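Local coordinates for alcohol dehydrogenase, zinc-containing (Thermotoga maritima, PDB 1VJ0), which binds two zinc ions per subunit and is probably an oxidoreductase of the zinc-containing medium-chain dehydrogenase family, at residues R91-E96 with H331-V336; G101-W106 with D168-L173. All coordinates share one frame; numbering follows the deposited sequence.

Interaction 1. Residues R91-E96 with H331-V336; sequences RDLNGE and HFVKTV
L93, at the second position of a type I beta turn from D92 to G95, meets F332 and V333 of helix 329-340. The turn lies in the loop between strands 78-86 and 103-106, so the contact ties a turn next to the GroES-like sheet to a helix far along the chain. All contact across the pair is apolar and comes from one methyl. L93 CD1 sits 3.8 Å from F332 CE2, at the edge of the ring and close to its plane, and is as near to V333 CG2 (3.8 Å). It therefore rests in the notch formed by the phenyl edge and a valine methyl, the leucine crossing both at a slant. F332 places its ring beside the turn with CG anti to the backbone N (chi1 164°). V333 and L93 also pack against V120 and E114 of a neighbouring subunit.

Polar bonds hold the turn in shape. G95 N donates to D92 O, D92 N to E96 O (2.8 Å), and G95 takes a positive phi, which fits a type I turn with a G1 bulge. R91 NH1 reaches G95 O nearly in the guanidinium plane, at 3.0 Å. D92 OD1 accepts from N94 N (2.9 Å), an Asx turn, and also from E96 N (2.9 Å); OD2 of the same carboxylate is held by K163 N. The two donors to OD1 come from opposite faces of the carboxylate, both well out of its plane.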
loop_
_atom_site.group_PDB
_atom_site.type_symbol
_atom_site.label_atom_id
_atom_site.label_comp_id
_atom_site.label_asym_id
_atom_site.label_seq_id
_atom_site.Cartn_x
_atom_site.Cartn_y
_atom_site.Cartn_z
ATOM N N ARG A 91 -3.879 26.089 18.486
ATOM C CA ARG A 91 -2.732 25.815 17.653
ATOM C C ARG A 91 -3.187 25.348 16.306
ATOM O O ARG A 91 -4.175 24.582 16.165
ATOM C CB ARG A 91 -1.903 24.707 18.261
ATOM C CG ARG A 91 -1.213 25.160 19.494
ATOM C CD ARG A 91 -0.300 24.137 20.032
ATOM N NE ARG A 91 0.083 24.508 21.378
ATOM C CZ ARG A 91 1.099 25.289 21.702
ATOM N NH1 ARG A 91 1.908 25.803 20.769
ATOM N NH2 ARG A 91 1.329 25.551 22.990
ATOM N N ASP A 92 -2.469 25.789 15.292
ATOM C CA ASP A 92 -2.719 25.254 13.956
ATOM C C ASP A 92 -2.123 23.841 13.847
ATOM O O ASP A 92 -1.535 23.311 14.832
ATOM C CB ASP A 92 -2.226 26.239 12.880
ATOM C CG ASP A 92 -0.792 26.080 12.501
ATOM O OD1 ASP A 92 0.029 25.414 13.215
ATOM O OD2 ASP A 92 -0.405 26.634 11.441
ATOM N N LEU A 93 -2.302 23.207 12.691
ATOM C CA LEU A 93 -1.858 21.810 12.524
ATOM C C LEU A 93 -0.338 21.584 12.638
ATOM O O LEU A 93 0.115 20.466 12.843
ATOM C CB LEU A 93 -2.339 21.281 11.207
ATOM C CG LEU A 93 -3.847 20.958 11.162
ATOM C CD1 LEU A 93 -4.402 21.078 9.749
ATOM C CD2 LEU A 93 -4.135 19.570 11.752
ATOM N N ASN A 94 0.454 22.644 12.490
ATOM C CA ASN A 94 1.909 22.554 12.666
ATOM C C ASN A 94 2.348 22.880 14.078
ATOM O O ASN A 94 3.558 22.843 14.384
ATOM C CB ASN A 94 2.633 23.454 11.666
ATOM C CG ASN A 94 2.488 22.964 10.241
ATOM O OD1 ASN A 94 2.588 21.744 9.963
ATOM N ND2 ASN A 94 2.216 23.889 9.321
ATOM N N GLY A 95 1.376 23.183 14.946
ATOM C CA GLY A 95 1.633 23.446 16.329
ATOM C C GLY A 95 1.766 24.910 16.667
ATOM O O GLY A 95 2.122 25.249 17.803
ATOM N N GLU A 96 1.536 25.803 15.714
ATOM C CA GLU A 96 1.801 27.212 15.998
ATOM C C GLU A 96 0.579 27.815 16.637
ATOM O O GLU A 96 -0.522 27.681 16.127
ATOM C CB GLU A 96 2.104 28.035 14.745
ATOM C CG GLU A 96 3.208 27.530 13.845
ATOM C CD GLU A 96 3.505 28.613 12.814
ATOM O OE1 GLU A 96 3.773 29.795 13.222
ATOM O OE2 GLU A 96 3.427 28.304 11.616
ATOM N N HIS A 331 -5.952 15.468 3.439
ATOM C CA HIS A 331 -6.105 15.951 2.095
ATOM C C HIS A 331 -6.022 17.474 2.035
ATOM O O HIS A 331 -5.454 18.041 1.076
ATOM C CB HIS A 331 -7.441 15.498 1.501
ATOM C CG HIS A 331 -7.652 14.028 1.529
ATOM N ND1 HIS A 331 -8.786 13.454 2.071
ATOM C CD2 HIS A 331 -6.860 12.996 1.128
ATOM C CE1 HIS A 331 -8.707 12.132 1.956
ATOM N NE2 HIS A 331 -7.545 11.825 1.396
ATOM N N PHE A 332 -6.627 18.115 3.033
ATOM C CA PHE A 332 -6.587 19.584 3.229
ATOM C C PHE A 332 -5.140 20.157 3.183
ATOM O O PHE A 332 -4.791 21.036 2.391
ATOM C CB PHE A 332 -7.352 19.905 4.549
ATOM C CG PHE A 332 -7.110 21.286 5.106
ATOM C CD1 PHE A 332 -7.514 22.419 4.432
ATOM C CD2 PHE A 332 -6.468 21.438 6.293
ATOM C CE1 PHE A 332 -7.277 23.699 4.995
ATOM C CE2 PHE A 332 -6.214 22.707 6.838
ATOM C CZ PHE A 332 -6.621 23.815 6.180
ATOM N N VAL A 333 -4.287 19.609 4.020
ATOM C CA VAL A 333 -2.928 20.085 4.131
ATOM C C VAL A 333 -2.182 19.884 2.800
ATOM O O VAL A 333 -1.479 20.780 2.300
ATOM C CB VAL A 333 -2.246 19.304 5.300
ATOM C CG1 VAL A 333 -0.739 19.309 5.192
ATOM C CG2 VAL A 333 -2.722 19.819 6.619
ATOM N N LYS A 334 -2.334 18.713 2.204
ATOM C CA LYS A 334 -1.617 18.439 0.960
ATOM C C LYS A 334 -2.140 19.269 -0.206
ATOM O O LYS A 334 -1.398 19.650 -1.122
ATOM C CB LYS A 334 -1.647 16.945 0.651
ATOM C CG LYS A 334 -1.068 16.110 1.756
ATOM C CD LYS A 334 -1.284 14.613 1.564
ATOM C CE LYS A 334 -0.821 13.864 2.825
ATOM N NZ LYS A 334 -1.224 12.386 2.915
ATOM N N THR A 335 -3.432 19.556 -0.183
ATOM C CA THR A 335 -4.042 20.437 -1.205
ATOM C C THR A 335 -3.514 21.866 -1.067
ATOM O O THR A 335 -3.191 22.514 -2.063
ATOM C CB THR A 335 -5.565 20.424 -1.054
ATOM O OG1 THR A 335 -6.049 19.100 -1.348
ATOM C CG2 THR A 335 -6.243 21.363 -2.044
ATOM N N VAL A 336 -3.447 22.371 0.158
ATOM C CA VAL A 336 -2.881 23.675 0.385
ATOM C C VAL A 336 -1.437 23.707 -0.129
ATOM O O VAL A 336 -1.059 24.670 -0.797
ATOM C CB VAL A 336 -2.971 24.071 1.887
ATOM C CG1 VAL A 336 -2.125 25.277 2.208
ATOM C CG2 VAL A 336 -4.415 24.275 2.287
#

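Interaction 2. Residues G101-W106 with D168-L173; sequences GDLIVW and DDLDVL
L173, which packs on V105 across this contact, uses its backbone N for a 2.9 Å hydrogen bond to D169 O, the opening turn of helix 170-188. D169 also caps the helix with its side chain: it is the N-cap, and its OD1 takes the amide hydrogen of V172 at 3.1 Å, in a fairly straight bond (161°) that arrives from well above the carboxylate plane. With CG anti to the backbone N, chi1 -171° sets the carboxylate where OD1 can meet the amide of V172, three residues on.

Between the segments everything is hydrocarbon, at two places along strand 103-106. At the tighter one V105 CG1 sits 3.9 Å from L173 CB and 4.1 Å from L173 CD1, the two side chains crossing at about a right angle, so a single valine methyl rests on the stem and one branch of the leucine. Two residues back on the strand, L103 CD2 approaches L170 CD1 more loosely, at 4.4 Å. L103 and V105 point to the helix, while I104 between them points away, the alternation of a beta strand.

Neighbouring strands add to this face: A80 touches both V105 and L170, and V164 both L103 and L170. Next to the cap, D168 OD1 is hydrogen-bonded with Y343 OH; within the helix, D171 forms a salt bridge with R353 and a hydrogen bond with S51 OG. The result is a capped helix start laid on the mixed sheet that contains the GroES-like strands of zinc-containing dehydrogenases; further along, the same helix carries the zinc ligand C178.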
loop_
_atom_site.group_PDB
_atom_site.type_symbol
_atom_site.label_atom_id
_atom_site.label_comp_id
_atom_site.label_asym_id
_atom_site.label_seq_id
_atom_site.Cartn_x
_atom_site.Cartn_y
_atom_site.Cartn_z
ATOM N N GLY A 101 -4.811 38.737 14.200
ATOM C CA GLY A 101 -4.036 39.203 13.049
ATOM C C GLY A 101 -3.498 38.089 12.154
ATOM O O GLY A 101 -3.146 38.360 10.991
ATOM N N ASP A 102 -3.367 36.857 12.666
ATOM C CA ASP A 102 -2.951 35.740 11.820
ATOM C C ASP A 102 -3.917 35.482 10.671
ATOM O O ASP A 102 -5.135 35.547 10.851
ATOM C CB ASP A 102 -2.819 34.438 12.609
ATOM C CG ASP A 102 -1.618 34.434 13.550
ATOM O OD1 ASP A 102 -0.704 35.264 13.402
ATOM O OD2 ASP A 102 -1.515 33.629 14.492
ATOM N N LEU A 103 -3.368 35.138 9.506
ATOM C CA LEU A 103 -4.179 34.695 8.362
ATOM C C LEU A 103 -4.260 33.213 8.459
ATOM O O LEU A 103 -3.260 32.547 8.771
ATOM C CB LEU A 103 -3.572 35.128 7.025
ATOM C CG LEU A 103 -3.364 36.641 6.861
ATOM C CD1 LEU A 103 -2.629 36.961 5.590
ATOM C CD2 LEU A 103 -4.681 37.401 6.895
ATOM N N ILE A 104 -5.456 32.687 8.222
ATOM C CA ILE A 104 -5.699 31.264 8.284
ATOM C C ILE A 104 -6.626 30.755 7.209
ATOM O O ILE A 104 -7.446 31.497 6.642
ATOM C CB ILE A 104 -6.261 30.871 9.693
ATOM C CG1 ILE A 104 -7.650 31.483 9.953
ATOM C CG2 ILE A 104 -5.269 31.259 10.742
ATOM C CD1 ILE A 104 -8.390 30.840 11.174
ATOM N N VAL A 105 -6.488 29.463 6.941
ATOM C CA VAL A 105 -7.508 28.699 6.292
ATOM C C VAL A 105 -7.793 27.479 7.186
ATOM O O VAL A 105 -7.059 27.205 8.144
ATOM C CB VAL A 105 -7.133 28.265 4.862
ATOM C CG1 VAL A 105 -7.022 29.457 3.987
ATOM C CG2 VAL A 105 -5.808 27.466 4.837
ATOM N N TRP A 106 -8.900 26.796 6.907
ATOM C CA TRP A 106 -9.341 25.736 7.768
ATOM C C TRP A 106 -10.132 24.696 7.021
ATOM O O TRP A 106 -10.725 24.942 5.949
ATOM C CB TRP A 106 -10.192 26.286 8.944
ATOM C CG TRP A 106 -11.414 27.045 8.516
ATOM C CD1 TRP A 106 -12.676 26.534 8.353
ATOM C CD2 TRP A 106 -11.518 28.449 8.197
ATOM N NE1 TRP A 106 -13.536 27.519 7.949
ATOM C CE2 TRP A 106 -12.857 28.700 7.833
ATOM C CE3 TRP A 106 -10.618 29.504 8.173
ATOM C CZ2 TRP A 106 -13.310 29.962 7.457
ATOM C CZ3 TRP A 106 -11.065 30.763 7.784
ATOM C CH2 TRP A 106 -12.407 30.978 7.432
ATOM N N ASP A 168 0.383 34.316 0.345
ATOM C CA ASP A 168 -0.572 33.319 -0.137
ATOM C C ASP A 168 -1.780 34.002 -0.739
ATOM O O ASP A 168 -2.200 35.051 -0.263
ATOM C CB ASP A 168 -1.001 32.386 1.002
ATOM C CG ASP A 168 0.132 31.518 1.453
ATOM O OD1 ASP A 168 0.543 30.629 0.678
ATOM O OD2 ASP A 168 0.705 31.688 2.534
ATOM N N ASP A 169 -2.333 33.389 -1.775
ATOM C CA ASP A 169 -3.501 33.912 -2.450
ATOM C C ASP A 169 -4.756 33.338 -1.760
ATOM O O ASP A 169 -5.151 32.209 -1.982
ATOM C CB ASP A 169 -3.428 33.593 -3.948
ATOM C CG ASP A 169 -4.507 34.287 -4.753
ATOM O OD1 ASP A 169 -5.654 34.405 -4.301
ATOM O OD2 ASP A 169 -4.309 34.708 -5.889
ATOM N N LEU A 170 -5.390 34.144 -0.905
ATOM C CA LEU A 170 -6.481 33.644 -0.072
ATOM C C LEU A 170 -7.726 33.316 -0.850
ATOM O O LEU A 170 -8.473 32.420 -0.481
ATOM C CB LEU A 170 -6.829 34.661 1.001
ATOM C CG LEU A 170 -5.724 35.045 1.970
ATOM C CD1 LEU A 170 -6.382 35.804 3.130
ATOM C CD2 LEU A 170 -4.990 33.846 2.456
ATOM N N ASP A 171 -7.947 34.039 -1.932
ATOM C CA ASP A 171 -9.025 33.708 -2.852
ATOM C C ASP A 171 -8.846 32.326 -3.441
ATOM O O ASP A 171 -9.794 31.575 -3.490
ATOM C CB ASP A 171 -9.058 34.733 -3.974
ATOM C CG ASP A 171 -9.726 36.038 -3.563
ATOM O OD1 ASP A 171 -10.310 36.121 -2.451
ATOM O OD2 ASP A 171 -9.719 37.014 -4.316
ATOM N N VAL A 172 -7.633 32.005 -3.903
ATOM C CA VAL A 172 -7.362 30.680 -4.472
ATOM C C VAL A 172 -7.479 29.629 -3.378
ATOM O O VAL A 172 -8.004 28.537 -3.620
ATOM C CB VAL A 172 -5.987 30.620 -5.155
ATOM C CG1 VAL A 172 -5.602 29.175 -5.521
ATOM C CG2 VAL A 172 -5.992 31.499 -6.397
ATOM N N LEU A 173 -6.955 29.914 -2.186
ATOM C CA LEU A 173 -7.067 28.946 -1.092
ATOM C C LEU A 173 -8.519 28.650 -0.711
ATOM O O LEU A 173 -8.886 27.494 -0.511
ATOM C CB LEU A 173 -6.307 29.403 0.159
ATOM C CG LEU A 173 -4.795 29.344 -0.025
ATOM C CD1 LEU A 173 -4.111 29.934 1.204
ATOM C CD2 LEU A 173 -4.348 27.908 -0.287
#

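The two contacts lie side by side, their centres about 12 Å apart, and F332 joins them. Besides meeting the turn in interaction 1, its ring reaches strand 103-106 of interaction 2: F332 CE1 is 3.6 Å from W106 C, and CZ is 3.9 Å from V105 O. Helix meets helix as well, with V336 CG1 at 4.3 Å from L173 CD2. Along the chain, both segments of interaction 2 fall between those of interaction 1. Both contacts lie near the zinc site of C55, H77, E78 and C178 but supply none of its ligands: the side chains of F332 and L173 lie about 12 and 13 Å from a bound zinc.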